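Excinuclease ABC, subunit A. (Deinococcus radiodurans, PDB 2VF7) binds DNA and hydrolyses ATP as a zinc-containing UvrA-family ABC protein, probably recognising damage for excision repair. Local coordinates at residues 186-189 with 190-194. The protein carries 1 engineered substitution. Sequence-based numbering, arbitrary orientation.
Sequences QAWG and GQNQR
Trp-188, on helix 187-199, lays its indole over Gln-191 and Asn-192, three and four residues further on. Asn-192 CB sits over the face of the six-membered ring in a CH-pi contact, 3.9 Å from the centroid of that Trp-188 ring and 17° off the normal. CG, anti to the backbone N (chi1 -177°), carries the carboxamide on past the rim, 3.7 Å from Trp-188 CH2, with amide and ring planes only 15° apart. At the tip a water donates to OD1 and to Gly-189 O, its oxygen 2.8 Å from Gly-189 O, and accepts a bond from Gln-193 NE2; ND2 makes a weak hydrogen bond to Tyr-251 OH. At the pyrrole end Gln-191 CG lies over the same indole face, and CD comes to 4.0 Å from Trp-188 CD1; the chain crosses the indole, but its amide is only moderately tilted from the ring plane. In the backbone, Trp-188 O takes an almost straight bond from Asn-192 N (3.0 Å) and a weak one from Gln-191 N, while Ala-187 O receives Gly-190 N and Arg-179 NH2. Along this side of the helix the labour is divided: aliphatic carbons pack on the indole, while the polar ends of Asn-192 and Gln-193 turn to water, Tyr-251, Thr-254 O and Ser-256 N. This is local packing within the UvrA DNA-binding domain, away from the zinc and ADP sites.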
loop_
_atom_site.group_PDB
_atom_site.type_symbol
_atom_site.label_atom_id
_atom_site.label_comp_id
_atom_site.label_asym_id
_atom_site.label_seq_id
_atom_site.Cartn_x
_atom_site.Cartn_y
_atom_site.Cartn_z
ATOM N N GLN A 186 0.018 -9.242 -32.151
ATOM C CA GLN A 186 1.254 -9.626 -32.813
ATOM C C GLN A 186 1.743 -10.906 -32.173
ATOM O O GLN A 186 1.184 -11.357 -31.164
ATOM C CB GLN A 186 2.307 -8.523 -32.693
ATOM C CG GLN A 186 1.943 -7.222 -33.443
ATOM C CD GLN A 186 2.950 -6.106 -33.212
ATOM O OE1 GLN A 186 3.197 -5.691 -32.071
ATOM N NE2 GLN A 186 3.526 -5.598 -34.300
ATOM N N ALA A 187 2.778 -11.491 -32.775
ATOM C CA ALA A 187 3.347 -12.767 -32.349
ATOM C C ALA A 187 2.272 -13.787 -31.979
ATOM O O ALA A 187 1.250 -13.860 -32.647
ATOM C CB ALA A 187 4.388 -12.576 -31.236
ATOM N N TRP A 188 2.510 -14.559 -30.926
ATOM C CA TRP A 188 1.728 -15.753 -30.599
ATOM C C TRP A 188 0.198 -15.610 -30.488
ATOM O O TRP A 188 -0.521 -16.499 -30.923
ATOM C CB TRP A 188 2.290 -16.414 -29.335
ATOM C CG TRP A 188 1.720 -17.770 -29.067
ATOM C CD1 TRP A 188 2.209 -18.986 -29.493
ATOM C CD2 TRP A 188 0.537 -18.054 -28.316
ATOM N NE1 TRP A 188 1.388 -20.016 -29.041
ATOM C CE2 TRP A 188 0.365 -19.467 -28.312
ATOM C CE3 TRP A 188 -0.395 -17.251 -27.641
ATOM C CZ2 TRP A 188 -0.687 -20.077 -27.666
ATOM C CZ3 TRP A 188 -1.434 -17.861 -27.015
ATOM C CH2 TRP A 188 -1.574 -19.263 -27.020
ATOM N N GLY A 189 -0.290 -14.525 -29.883
ATOM C CA GLY A 189 -1.736 -14.323 -29.732
ATOM C C GLY A 189 -2.484 -14.283 -31.058
ATOM O O GLY A 189 -3.629 -14.692 -31.140
ATOM N N GLY A 190 -1.834 -13.789 -32.106
ATOM C CA GLY A 190 -2.438 -13.787 -33.437
ATOM C C GLY A 190 -2.509 -15.166 -34.073
ATOM O O GLY A 190 -3.455 -15.463 -34.814
ATOM N N GLN A 191 -1.525 -16.020 -33.801
ATOM C CA GLN A 191 -1.523 -17.355 -34.415
ATOM C C GLN A 191 -2.406 -18.358 -33.695
ATOM O O GLN A 191 -2.944 -19.275 -34.326
ATOM C CB GLN A 191 -0.101 -17.922 -34.573
ATOM C CG GLN A 191 0.646 -18.207 -33.300
ATOM C CD GLN A 191 1.614 -19.374 -33.446
ATOM O OE1 GLN A 191 1.202 -20.530 -33.423
ATOM N NE2 GLN A 191 2.897 -19.077 -33.573
ATOM N N ASN A 192 -2.514 -18.197 -32.374
ATOM C CA ASN A 192 -3.533 -18.836 -31.545
ATOM C C ASN A 192 -4.947 -18.741 -32.112
ATOM O O ASN A 192 -5.624 -19.745 -32.215
ATOM C CB ASN A 192 -3.517 -18.204 -30.160
ATOM C CG ASN A 192 -4.504 -18.861 -29.187
ATOM O OD1 ASN A 192 -5.129 -18.178 -28.365
ATOM N ND2 ASN A 192 -4.634 -20.183 -29.269
ATOM N N GLN A 193 -5.382 -17.539 -32.494
ATOM C CA GLN A 193 -6.744 -17.334 -33.014
ATOM C C GLN A 193 -6.889 -18.001 -34.403
ATOM O O GLN A 193 -7.974 -18.515 -34.791
ATOM C CB GLN A 193 -7.060 -15.834 -33.100
ATOM C CG GLN A 193 -7.249 -15.090 -31.751
ATOM C CD GLN A 193 -8.261 -15.783 -30.791
ATOM O OE1 GLN A 193 -9.382 -16.088 -31.169
ATOM N NE2 GLN A 193 -7.849 -16.020 -29.569
ATOM N N ARG A 194 -5.773 -18.004 -35.126
ATOM C CA ARG A 194 -5.678 -18.632 -36.427
ATOM C C ARG A 194 -5.752 -20.131 -36.300
ATOM O O ARG A 194 -6.446 -20.775 -37.080
ATOM C CB ARG A 194 -4.391 -18.200 -37.109
ATOM C CG ARG A 194 -4.138 -18.852 -38.435
ATOM C CD ARG A 194 -3.042 -19.847 -38.271
ATOM N NE ARG A 194 -1.778 -19.159 -38.176
ATOM C CZ ARG A 194 -0.645 -19.755 -37.868
ATOM N NH1 ARG A 194 -0.638 -21.055 -37.584
ATOM N NH2 ARG A 194 0.471 -19.050 -37.829
HETATM O O HOH W 1 -4.866 -15.263 -28.725
#